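Inactive PncC family protein (Escherichia coli O157:H7, PDB 5KOL) is of unknown function and, although it belongs to the CinA family, probably has no nicotinamide-nucleotide (NMN) amidohydrolase activity. Local coordinates at residues L77-Q82 with A96-G101; V110-T115 with F163-L168; T37-C42 with T100-R105; S23-R28 with Q167-L172. All coordinates share one frame; numbering follows the deposited sequence. Where two conformers were deposited one is given.

Interaction 1 (L77-Q82 with A96-G101)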
loop_
_atom_site.group_PDB
_atom_site.type_symbol
_atom_site.label_atom_id
_atom_site.label_comp_id
_atom_site.label_asym_id
_atom_site.label_seq_id
_atom_site.Cartn_x
_atom_site.Cartn_y
_atom_site.Cartn_z
ATOM N N LEU A 77 -12.010 -5.400 0.361
ATOM C CA LEU A 77 -12.638 -4.531 1.353
ATOM C C LEU A 77 -14.143 -4.736 1.441
ATOM O O LEU A 77 -14.827 -3.960 2.112
ATOM C CB LEU A 77 -12.330 -3.068 1.050
ATOM C CG LEU A 77 -10.819 -2.807 1.038
ATOM C CD1 LEU A 77 -10.535 -1.417 0.509
ATOM C CD2 LEU A 77 -10.227 -2.998 2.432
ATOM N N SER A 78 -14.674 -5.752 0.765
ATOM C CA SER A 78 -16.097 -6.081 0.848
ATOM C C SER A 78 -16.975 -4.884 0.491
ATOM O O SER A 78 -18.071 -4.729 1.031
ATOM C CB SER A 78 -16.462 -6.621 2.235
ATOM O OG SER A 78 -17.798 -7.109 2.280
ATOM N N VAL A 79 -16.488 -4.014 -0.397
ATOM C CA VAL A 79 -17.346 -3.000 -1.004
ATOM C C VAL A 79 -18.364 -3.709 -1.890
ATOM O O VAL A 79 -18.005 -4.565 -2.712
ATOM C CB VAL A 79 -16.516 -2.004 -1.827
ATOM C CG1 VAL A 79 -17.439 -1.044 -2.573
ATOM C CG2 VAL A 79 -15.505 -1.239 -0.933
ATOM N N SER A 80 -19.643 -3.379 -1.725
ATOM C CA SER A 80 -20.677 -4.114 -2.442
ATOM C C SER A 80 -20.747 -3.665 -3.897
ATOM O O SER A 80 -20.613 -2.477 -4.208
ATOM C CB SER A 80 -22.045 -3.938 -1.774
ATOM O OG SER A 80 -22.654 -2.724 -2.172
ATOM N N GLN A 81 -20.947 -4.640 -4.784
ATOM C CA GLN A 81 -21.164 -4.365 -6.200
ATOM C C GLN A 81 -22.303 -3.379 -6.419
ATOM O O GLN A 81 -22.203 -2.498 -7.275
ATOM C CB GLN A 81 -21.455 -5.679 -6.940
ATOM C CG GLN A 81 -21.424 -5.582 -8.454
ATOM C CD GLN A 81 -21.917 -6.865 -9.121
ATOM O OE1 GLN A 81 -23.062 -7.258 -8.957
ATOM N NE2 GLN A 81 -21.036 -7.532 -9.840
ATOM N N GLN A 82 -23.405 -3.525 -5.674
ATOM C CA GLN A 82 -24.517 -2.585 -5.816
ATOM C C GLN A 82 -24.080 -1.148 -5.539
ATOM O O GLN A 82 -24.470 -0.223 -6.262
ATOM C CB GLN A 82 -25.665 -2.988 -4.893
ATOM C CG GLN A 82 -26.171 -4.416 -5.188
ATOM C CD GLN A 82 -25.687 -5.482 -4.189
ATOM O OE1 GLN A 82 -24.481 -5.757 -4.064
ATOM N NE2 GLN A 82 -26.643 -6.137 -3.523
ATOM N N ALA A 96 -16.918 5.127 2.670
ATOM C CA ALA A 96 -17.345 4.589 3.957
ATOM C C ALA A 96 -17.149 3.076 4.021
ATOM O O ALA A 96 -16.595 2.549 4.998
ATOM C CB ALA A 96 -18.807 4.971 4.225
ATOM N N GLU A 97 -17.585 2.353 2.983
ATOM C CA GLU A 97 -17.370 0.902 2.966
ATOM C C GLU A 97 -15.895 0.534 2.958
ATOM O O GLU A 97 -15.516 -0.501 3.528
ATOM C CB GLU A 97 -18.058 0.247 1.767
ATOM C CG GLU A 97 -19.549 0.400 1.767
ATOM C CD GLU A 97 -20.158 -0.267 0.564
ATOM O OE1 GLU A 97 -20.297 0.452 -0.438
ATOM O OE2 GLU A 97 -20.501 -1.466 0.629
ATOM N N MET A 98 -15.045 1.317 2.278
ATOM C CA MET A 98 -13.630 0.963 2.331
ATOM C C MET A 98 -13.095 1.099 3.746
ATOM O O MET A 98 -12.272 0.289 4.181
ATOM C CB MET A 98 -12.764 1.796 1.378
ATOM C CG MET A 98 -12.999 1.556 -0.102
ATOM S SD MET A 98 -12.311 2.856 -1.187
ATOM C CE MET A 98 -10.536 2.633 -0.857
ATOM N N ALA A 99 -13.558 2.117 4.478
ATOM C CA ALA A 99 -13.107 2.320 5.852
ATOM C C ALA A 99 -13.575 1.190 6.771
ATOM O O ALA A 99 -12.832 0.761 7.660
ATOM C CB ALA A 99 -13.599 3.671 6.369
ATOM N N THR A 100 -14.812 0.708 6.598
ATOM C CA THR A 100 -15.254 -0.390 7.451
ATOM C C THR A 100 -14.679 -1.724 6.999
ATOM O O THR A 100 -14.420 -2.594 7.842
ATOM C CB THR A 100 -16.787 -0.476 7.505
ATOM O OG1 THR A 100 -17.317 -0.657 6.187
ATOM C CG2 THR A 100 -17.377 0.784 8.120
ATOM N N GLY A 101 -14.467 -1.904 5.689
ATOM C CA GLY A 101 -13.809 -3.114 5.221
ATOM C C GLY A 101 -12.398 -3.262 5.759
ATOM O O GLY A 101 -11.980 -4.363 6.129
HETATM O O HOH W 1 -16.864 -3.028 3.859
#
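L77, E97 and M98 carry this contact, in which the turn leaving helix 70-76 is laid against helix 92-106. L77 gives up the most surface. Its CG stands anti to the carbonyl carbon, and the extended chain runs obliquely across M98, so that CD1 lies 3.9 Å from M98 CG. The same M98 CG is met by V79 CG2 at 3.8 Å, so the base of the methionine is gripped by two branched side chains. Farther out M98 bends at chi3, carrying CE towards strands 36-40 and 110-116. The backbone of L77 comes close too: its O sits 3.4 Å from G101 CA in a CA-H...O contact, an approach made possible because G101 carries no side chain. One water ties the turn to the helix, donating to L77 O at 2.8 Å and to E97 O at 2.9 Å. E97 reaches along to S80 with a chain extended beyond CG, which passes V79 at about a right angle. Its OE2 accepts S80 N at 3.2 Å along a nearly straight bond (164° at the hydrogen), with the donor lying above the carboxylate plane. OE1 is hydrogen-bonded to S83 OG, which also meets S80 O. A carboxylate placed there would probably be stabilised by the positive end of helix 81-87. The arrangement is a serine N-cap, S80, braced by a glutamate from the following helix, within the helical layer on one face of an alpha/beta sandwich.

Interaction 2 (V110-T115 with F163-L168)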
loop_
_atom_site.group_PDB
_atom_site.type_symbol
_atom_site.label_atom_id
_atom_site.label_comp_id
_atom_site.label_asym_id
_atom_site.label_seq_id
_atom_site.Cartn_x
_atom_site.Cartn_y
_atom_site.Cartn_z
ATOM N N VAL A 110 -9.133 2.020 14.275
ATOM C CA VAL A 110 -9.310 3.271 13.544
ATOM C C VAL A 110 -8.923 3.036 12.089
ATOM O O VAL A 110 -7.991 2.277 11.805
ATOM C CB VAL A 110 -8.448 4.398 14.160
ATOM C CG1 VAL A 110 -8.607 5.710 13.381
ATOM C CG2 VAL A 110 -8.790 4.575 15.628
ATOM N N SER A 111 -9.624 3.676 11.160
ATOM C CA SER A 111 -9.228 3.540 9.764
ATOM C C SER A 111 -9.432 4.837 8.990
ATOM O O SER A 111 -10.194 5.726 9.392
ATOM C CB SER A 111 -9.980 2.391 9.056
ATOM O OG SER A 111 -11.305 2.753 8.721
ATOM N N ILE A 112 -8.718 4.919 7.866
ATOM C CA ILE A 112 -8.783 6.026 6.912
ATOM C C ILE A 112 -9.014 5.435 5.534
ATOM O O ILE A 112 -8.305 4.503 5.142
ATOM C CB ILE A 112 -7.472 6.837 6.874
ATOM C CG1 ILE A 112 -7.065 7.337 8.255
ATOM C CG2 ILE A 112 -7.556 7.943 5.797
ATOM C CD1 ILE A 112 -5.580 7.757 8.309
ATOM N N ALA A 113 -9.949 6.002 4.776
ATOM C CA ALA A 113 -10.172 5.584 3.395
ATOM C C ALA A 113 -10.056 6.775 2.442
ATOM O O ALA A 113 -10.482 7.887 2.766
ATOM C CB ALA A 113 -11.543 4.899 3.257
ATOM N N ILE A 114 -9.449 6.554 1.275
ATOM C CA ILE A 114 -9.289 7.601 0.259
ATOM C C ILE A 114 -9.677 7.035 -1.095
ATOM O O ILE A 114 -9.111 6.028 -1.535
ATOM C CB ILE A 114 -7.854 8.158 0.171
ATOM C CG1 ILE A 114 -7.331 8.637 1.517
ATOM C CG2 ILE A 114 -7.801 9.326 -0.849
ATOM C CD1 ILE A 114 -5.890 9.221 1.449
ATOM N N THR A 115 -10.611 7.694 -1.776
ATOM C CA THR A 115 -10.928 7.331 -3.154
ATOM C C THR A 115 -11.260 8.613 -3.905
ATOM O O THR A 115 -12.078 9.407 -3.431
ATOM C CB THR A 115 -12.095 6.321 -3.230
ATOM O OG1 THR A 115 -12.420 6.043 -4.606
ATOM C CG2 THR A 115 -13.346 6.823 -2.469
ATOM N N PHE A 163 -4.399 15.735 3.836
ATOM C CA PHE A 163 -5.738 16.010 4.353
ATOM C C PHE A 163 -6.291 14.818 5.137
ATOM O O PHE A 163 -6.896 14.984 6.200
ATOM C CB PHE A 163 -6.682 16.361 3.201
ATOM C CG PHE A 163 -8.089 16.592 3.643
ATOM C CD1 PHE A 163 -8.466 17.817 4.158
ATOM C CD2 PHE A 163 -9.042 15.578 3.554
ATOM C CE1 PHE A 163 -9.748 18.052 4.587
ATOM C CE2 PHE A 163 -10.340 15.803 3.980
ATOM C CZ PHE A 163 -10.696 17.034 4.505
ATOM N N ALA A 164 -6.122 13.607 4.598
ATOM C CA ALA A 164 -6.607 12.401 5.273
ATOM C C ALA A 164 -6.069 12.298 6.699
ATOM O O ALA A 164 -6.803 11.944 7.638
ATOM C CB ALA A 164 -6.202 11.164 4.460
ATOM N N LEU A 165 -4.788 12.622 6.873
ATOM C CA LEU A 165 -4.134 12.595 8.180
ATOM C C LEU A 165 -4.612 13.744 9.063
ATOM O O LEU A 165 -4.971 13.541 10.232
ATOM C CB LEU A 165 -2.613 12.678 7.974
ATOM C CG LEU A 165 -1.973 11.494 7.212
ATOM C CD1 LEU A 165 -0.504 11.759 6.973
ATOM C CD2 LEU A 165 -2.125 10.196 7.989
ATOM N N ALA A 166 -4.587 14.972 8.532
ATOM C CA ALA A 166 -4.952 16.140 9.329
ATOM C C ALA A 166 -6.398 16.068 9.803
ATOM O O ALA A 166 -6.719 16.488 10.927
ATOM C CB ALA A 166 -4.710 17.418 8.519
ATOM N N GLN A 167 -7.298 15.563 8.952
ATOM C CA GLN A 167 -8.692 15.482 9.377
ATOM C C GLN A 167 -8.896 14.394 10.426
ATOM O O GLN A 167 -9.794 14.511 11.259
ATOM C CB GLN A 167 -9.627 15.250 8.179
ATOM C CG GLN A 167 -11.131 15.320 8.559
ATOM C CD GLN A 167 -11.617 16.742 8.833
ATOM O OE1 GLN A 167 -11.247 17.698 8.126
ATOM N NE2 GLN A 167 -12.442 16.895 9.862
ATOM N N LEU A 168 -8.102 13.320 10.405
ATOM C CA LEU A 168 -8.209 12.370 11.504
ATOM C C LEU A 168 -7.822 13.034 12.822
ATOM O O LEU A 168 -8.461 12.810 13.854
ATOM C CB LEU A 168 -7.366 11.127 11.224
ATOM C CG LEU A 168 -7.401 10.123 12.383
ATOM C CD1 LEU A 168 -8.848 9.674 12.696
ATOM C CD2 LEU A 168 -6.566 8.915 12.028
#
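Everything that passes between strand 110-115 and helix 163-168 is apolar; no hydrogen bond joins them. The strand runs roughly antiparallel to the helix, at 144°, with the axes 9.3 Å apart, and V110, I112 and I114 all point their CB at it. Methyl-on-alanine contacts make the close part. A164 CB presses in between two isoleucines, meeting I114 CD1 at 3.6 Å and I112 CG2 at 3.7 Å. Both isoleucines hold CG1 anti to the carbonyl carbon with an extended chi2, yet they offer different branches: I114 the tip of its long arm, I112 its short one, which lies anti to the backbone N. Leucine contacts fill the rest. L168, with CG anti to its own N (chi1 178°), crosses V110 obliquely and sets both of its methyls 4.0 Å from V110 CG1. Its CD2 also lies 4.0 Å from I112 CD1. L165 starts off pointing away from the strand, but its CD2 swings back to within 4.2 Å of the same I112 CD1, so the tip of I112 touches two leucines, from directions about at right angles. Polar groups of this helix are satisfied elsewhere: A164 O accepts W136 NE1, while the Q167 amide bridges V10 N and K8 O. Strand 110-116 lies between strands 36-40 and 131-138, and L168 also touches L36 and I138 on these neighbours. Helix 153-171 thus covers one face of the sheet, while S111 and A113 turn to helix 92-106 on the other.

Interaction 3 (T37-C42 with T100-R105)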
loop_
_atom_site.group_PDB
_atom_site.type_symbol
_atom_site.label_atom_id
_atom_site.label_comp_id
_atom_site.label_asym_id
_atom_site.label_seq_id
_atom_site.Cartn_x
_atom_site.Cartn_y
_atom_site.Cartn_z
ATOM N N THR A 37 -5.600 1.321 10.561
ATOM C CA THR A 37 -5.467 0.673 9.267
ATOM C C THR A 37 -5.931 1.662 8.203
ATOM O O THR A 37 -6.651 2.618 8.499
ATOM C CB THR A 37 -6.280 -0.634 9.200
ATOM O OG1 THR A 37 -6.048 -1.298 7.941
ATOM C CG2 THR A 37 -7.777 -0.337 9.379
ATOM N N THR A 38 -5.498 1.440 6.965
ATOM C CA THR A 38 -5.763 2.369 5.867
ATOM C C THR A 38 -6.198 1.609 4.623
ATOM O O THR A 38 -5.812 0.455 4.415
ATOM C CB THR A 38 -4.529 3.216 5.517
ATOM O OG1 THR A 38 -3.453 2.348 5.115
ATOM C CG2 THR A 38 -4.101 4.027 6.736
ATOM N N ALA A 39 -6.999 2.279 3.797
ATOM C CA ALA A 39 -7.466 1.760 2.521
ATOM C C ALA A 39 -7.377 2.896 1.517
ATOM O O ALA A 39 -7.898 3.981 1.775
ATOM C CB ALA A 39 -8.917 1.235 2.623
ATOM N N GLU A 40 -6.724 2.676 0.378
ATOM C CA GLU A 40 -6.610 3.781 -0.564
ATOM C C GLU A 40 -6.706 3.279 -1.990
ATOM O O GLU A 40 -6.447 2.110 -2.280
ATOM C CB GLU A 40 -5.309 4.580 -0.365
ATOM C CG GLU A 40 -4.087 3.721 -0.276
ATOM C CD GLU A 40 -2.859 4.482 0.192
ATOM O OE1 GLU A 40 -2.589 5.580 -0.343
ATOM O OE2 GLU A 40 -2.142 3.942 1.055
ATOM N N SER A 41 -7.113 4.179 -2.874
ATOM C CA SER A 41 -7.163 3.867 -4.292
ATOM C C SER A 41 -6.231 4.772 -5.108
ATOM O O SER A 41 -5.107 4.374 -5.462
ATOM C CB SER A 41 -8.609 3.991 -4.771
ATOM O OG SER A 41 -8.772 3.392 -6.039
ATOM N N CYS A 42 -6.697 5.986 -5.423
ATOM C CA CYS A 42 -5.938 6.891 -6.284
ATOM C C CYS A 42 -4.579 7.261 -5.687
ATOM O O CYS A 42 -3.623 7.482 -6.440
ATOM C CB CYS A 42 -6.742 8.166 -6.575
ATOM S SG CYS A 42 -7.270 9.134 -5.084
ATOM N N THR A 100 -14.812 0.708 6.598
ATOM C CA THR A 100 -15.254 -0.390 7.451
ATOM C C THR A 100 -14.679 -1.724 6.999
ATOM O O THR A 100 -14.420 -2.594 7.842
ATOM C CB THR A 100 -16.787 -0.476 7.505
ATOM O OG1 THR A 100 -17.317 -0.657 6.187
ATOM C CG2 THR A 100 -17.377 0.784 8.120
ATOM N N GLY A 101 -14.467 -1.904 5.689
ATOM C CA GLY A 101 -13.809 -3.114 5.221
ATOM C C GLY A 101 -12.398 -3.262 5.759
ATOM O O GLY A 101 -11.980 -4.363 6.129
ATOM N N ALA A 102 -11.636 -2.160 5.811
ATOM C CA ALA A 102 -10.279 -2.257 6.343
ATOM C C ALA A 102 -10.299 -2.624 7.820
ATOM O O ALA A 102 -9.476 -3.429 8.280
ATOM C CB ALA A 102 -9.521 -0.939 6.125
ATOM N N ILE A 103 -11.224 -2.036 8.578
ATOM C CA ILE A 103 -11.385 -2.386 9.987
ATOM C C ILE A 103 -11.575 -3.888 10.123
ATOM O O ILE A 103 -10.888 -4.552 10.910
ATOM C CB ILE A 103 -12.552 -1.589 10.603
ATOM C CG1 ILE A 103 -12.209 -0.087 10.677
ATOM C CG2 ILE A 103 -12.941 -2.117 11.996
ATOM C CD1 ILE A 103 -11.319 0.311 11.852
ATOM N N GLU A 104 -12.439 -4.462 9.276
ATOM C CA GLU A 104 -12.755 -5.887 9.368
ATOM C C GLU A 104 -11.543 -6.754 9.036
ATOM O O GLU A 104 -11.209 -7.690 9.775
ATOM C CB GLU A 104 -13.909 -6.242 8.426
ATOM C CG GLU A 104 -15.223 -5.509 8.670
ATOM C CD GLU A 104 -16.224 -5.682 7.523
ATOM O OE1 GLU A 104 -17.254 -4.978 7.523
ATOM O OE2 GLU A 104 -15.991 -6.529 6.627
ATOM N N ARG A 105 -10.899 -6.475 7.903
ATOM C CA ARG A 105 -9.777 -7.297 7.454
ATOM C C ARG A 105 -8.601 -7.225 8.423
ATOM O O ARG A 105 -7.914 -8.225 8.648
ATOM C CB ARG A 105 -9.338 -6.850 6.059
ATOM C CG ARG A 105 -10.173 -7.390 4.916
ATOM C CD ARG A 105 -9.612 -8.708 4.418
ATOM N NE ARG A 105 -10.148 -9.085 3.114
ATOM C CZ ARG A 105 -9.767 -10.164 2.438
ATOM N NH1 ARG A 105 -8.841 -10.966 2.945
ATOM N NH2 ARG A 105 -10.309 -10.442 1.258
#
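With chi1 at -176°, T37 sets its OG1 anti to the backbone N and puts CG2 in the crowded position between N and the carbonyl carbon, from which the methyl reaches helix 100-105. The hydroxyl is thereby placed to bond A63 O on the adjoining strand, an attachment that fixes the rotation of the side chain. CG2 bears on A102 at two points, lying 3.7 Å from A102 CB and equally 3.7 Å from A102 O. I103 begins by pointing away, but a bent chi2 of -80° returns CD1 to within 4.4 Å of T37 CG2. One step along the same face of the strand, A39 CB meets A102 CB at 4.2 Å. With alanine against alanine here, the strand and helix axes approach to 7.7 Å, crossing at 134°. T38, between T37 and A39, turns to the other face of the sheet, where it touches L47 and L51 of helix 46-52. Strand 36-40 is flanked by strands 61-67 and 110-116, and F65 and S111 on these extend the bed under helix 92-106. At the far end of that helix, R105 packs on R105 of the second subunit.

Interaction 4 (S23-R28 with Q167-L172)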
loop_
_atom_site.group_PDB
_atom_site.type_symbol
_atom_site.label_atom_id
_atom_site.label_comp_id
_atom_site.label_asym_id
_atom_site.label_seq_id
_atom_site.Cartn_x
_atom_site.Cartn_y
_atom_site.Cartn_z
ATOM N N SER A 23 3.768 12.676 13.185
ATOM C CA SER A 23 4.283 12.850 14.537
ATOM C C SER A 23 3.150 12.986 15.541
ATOM O O SER A 23 3.116 12.291 16.569
ATOM C CB SER A 23 5.186 14.082 14.573
ATOM O OG SER A 23 6.436 13.755 13.999
ATOM N N ALA A 24 2.212 13.894 15.271
ATOM C CA ALA A 24 1.101 14.079 16.200
ATOM C C ALA A 24 0.225 12.831 16.246
ATOM O O ALA A 24 -0.150 12.356 17.325
ATOM C CB ALA A 24 0.285 15.305 15.793
ATOM N N LEU A 25 -0.076 12.267 15.076
ATOM C CA LEU A 25 -0.999 11.141 15.005
ATOM C C LEU A 25 -0.418 9.890 15.659
ATOM O O LEU A 25 -1.132 9.156 16.358
ATOM C CB LEU A 25 -1.360 10.871 13.547
ATOM C CG LEU A 25 -2.431 9.806 13.292
ATOM C CD1 LEU A 25 -3.783 10.242 13.872
ATOM C CD2 LEU A 25 -2.543 9.488 11.789
ATOM N N SER A 26 0.871 9.612 15.433
ATOM C CA SER A 26 1.445 8.403 16.007
ATOM C C SER A 26 1.390 8.447 17.527
ATOM O O SER A 26 0.935 7.499 18.173
ATOM C CB SER A 26 2.874 8.190 15.507
ATOM O OG SER A 26 3.752 9.193 15.974
ATOM N N GLN A 27 1.795 9.566 18.124
ATOM C CA GLN A 27 1.838 9.594 19.579
ATOM C C GLN A 27 0.444 9.624 20.183
ATOM O O GLN A 27 0.232 9.087 21.276
ATOM C CB GLN A 27 2.690 10.782 20.003
ATOM C CG GLN A 27 4.128 10.349 19.893
ATOM C CD GLN A 27 5.046 11.508 19.879
ATOM O OE1 GLN A 27 4.633 12.654 19.925
ATOM N NE2 GLN A 27 6.323 11.217 19.836
ATOM N N ARG A 28 -0.527 10.182 19.462
ATOM C CA ARG A 28 -1.904 10.183 19.946
ATOM C C ARG A 28 -2.484 8.772 19.982
ATOM O O ARG A 28 -3.115 8.367 20.976
ATOM C CB ARG A 28 -2.754 11.086 19.059
ATOM C CG ARG A 28 -4.206 11.040 19.408
ATOM C CD ARG A 28 -4.435 11.416 20.869
ATOM N NE ARG A 28 -5.829 11.180 21.211
ATOM C CZ ARG A 28 -6.791 12.072 21.023
ATOM N NH1 ARG A 28 -6.496 13.270 20.517
ATOM N NH2 ARG A 28 -8.044 11.765 21.339
ATOM N N GLN A 167 -7.298 15.563 8.952
ATOM C CA GLN A 167 -8.692 15.482 9.377
ATOM C C GLN A 167 -8.896 14.394 10.426
ATOM O O GLN A 167 -9.794 14.511 11.259
ATOM C CB GLN A 167 -9.627 15.250 8.179
ATOM C CG GLN A 167 -11.131 15.320 8.559
ATOM C CD GLN A 167 -11.617 16.742 8.833
ATOM O OE1 GLN A 167 -11.247 17.698 8.126
ATOM N NE2 GLN A 167 -12.442 16.895 9.862
ATOM N N LEU A 168 -8.102 13.320 10.405
ATOM C CA LEU A 168 -8.209 12.370 11.504
ATOM C C LEU A 168 -7.822 13.034 12.822
ATOM O O LEU A 168 -8.461 12.810 13.854
ATOM C CB LEU A 168 -7.366 11.127 11.224
ATOM C CG LEU A 168 -7.401 10.123 12.383
ATOM C CD1 LEU A 168 -8.848 9.674 12.696
ATOM C CD2 LEU A 168 -6.566 8.915 12.028
ATOM N N LEU A 169 -6.791 13.880 12.795
ATOM C CA LEU A 169 -6.418 14.650 13.972
ATOM C C LEU A 169 -7.595 15.483 14.474
ATOM O O LEU A 169 -7.880 15.508 15.674
ATOM C CB LEU A 169 -5.219 15.537 13.627
ATOM C CG LEU A 169 -3.910 14.731 13.573
ATOM C CD1 LEU A 169 -2.726 15.580 13.123
ATOM C CD2 LEU A 169 -3.630 14.182 14.969
ATOM N N GLN A 170 -8.287 16.173 13.558
ATOM C CA GLN A 170 -9.448 16.971 13.945
ATOM C C GLN A 170 -10.506 16.099 14.604
ATOM O O GLN A 170 -11.062 16.452 15.646
ATOM C CB GLN A 170 -10.039 17.681 12.723
ATOM C CG GLN A 170 -11.393 18.365 12.982
ATOM C CD GLN A 170 -11.296 19.514 13.980
ATOM O OE1 GLN A 170 -12.190 19.733 14.814
ATOM N NE2 GLN A 170 -10.206 20.248 13.900
ATOM N N LEU A 171 -10.792 14.942 14.004
ATOM C CA LEU A 171 -11.837 14.080 14.537
ATOM C C LEU A 171 -11.434 13.437 15.862
ATOM O O LEU A 171 -12.308 12.963 16.593
ATOM C CB LEU A 171 -12.192 13.008 13.498
ATOM C CG LEU A 171 -12.799 13.539 12.195
ATOM C CD1 LEU A 171 -13.039 12.420 11.174
ATOM C CD2 LEU A 171 -14.096 14.296 12.466
ATOM N N LEU A 172 -10.144 13.413 16.190
ATOM C CA LEU A 172 -9.677 12.836 17.447
ATOM C C LEU A 172 -9.673 13.835 18.598
ATOM O O LEU A 172 -9.348 13.456 19.729
ATOM C CB LEU A 172 -8.271 12.252 17.270
ATOM C CG LEU A 172 -8.192 10.919 16.533
ATOM C CD1 LEU A 172 -6.737 10.498 16.348
ATOM C CD2 LEU A 172 -8.986 9.850 17.289
#
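The tight side of this helix pair gathers round L25, whose CG is anti to its backbone N. Its CD1 meets L168 CD2 at 3.6 Å and L172 CD1 at 3.9 Å, and the side chain crosses both leucines at about a right angle. L169 lays CD2 against the L25 backbone, 4.0 Å from L25 CA. Segments 23-28 and 167-171, of helices 18-31 and 153-171, pack with their directions at 43° on one face of the central sheet of this alpha/beta fold, the strand side of the leucine cluster closed by V110, I112 and I138. Towards solvent the packing thins: exposed A24 offers a single methyl, 4.0 Å from L169 CD1. At L172 hydrogen bonds join the packing. R28, bent at chi2, slides past L172 in the opposite direction and points its guanidinium at the L172 carbonyl. NH2 donates to L172 O at 2.7 Å, in the carbonyl plane, with an angle of 134° at the hydrogen; the second bond, from NH1 to the same L172 O at 3.0 Å, is weak. L172 CB lies over one face of the guanidinium, offset to its rim, while NE makes a salt bridge with D32.

Overall arrangement
Interactions 2 and 3 seat helices on one sheet's two faces; 1 and 4 join outer-layer pieces. Interactions 1 and 3 share T100 and G101 on helix 92-106, their centres 8 Å apart, and join where L77 CD1 meets A39 CB at 3.8 Å. Interactions 2 and 4 share Q167 and L168 on helix 153-171, with centres 10 Å apart. The sheet links the pairs: strands 36-40 and 110-116 are neighbours, bonded through V110 O to T37 N and I112 O to A39 N, both 2.9 Å. A99 O and S111 OG, 2.7 Å apart, tie interaction 1 to interaction 2. Interactions 1 and 4 lie on opposite sides of the chain's centre, centres about 24 Å apart.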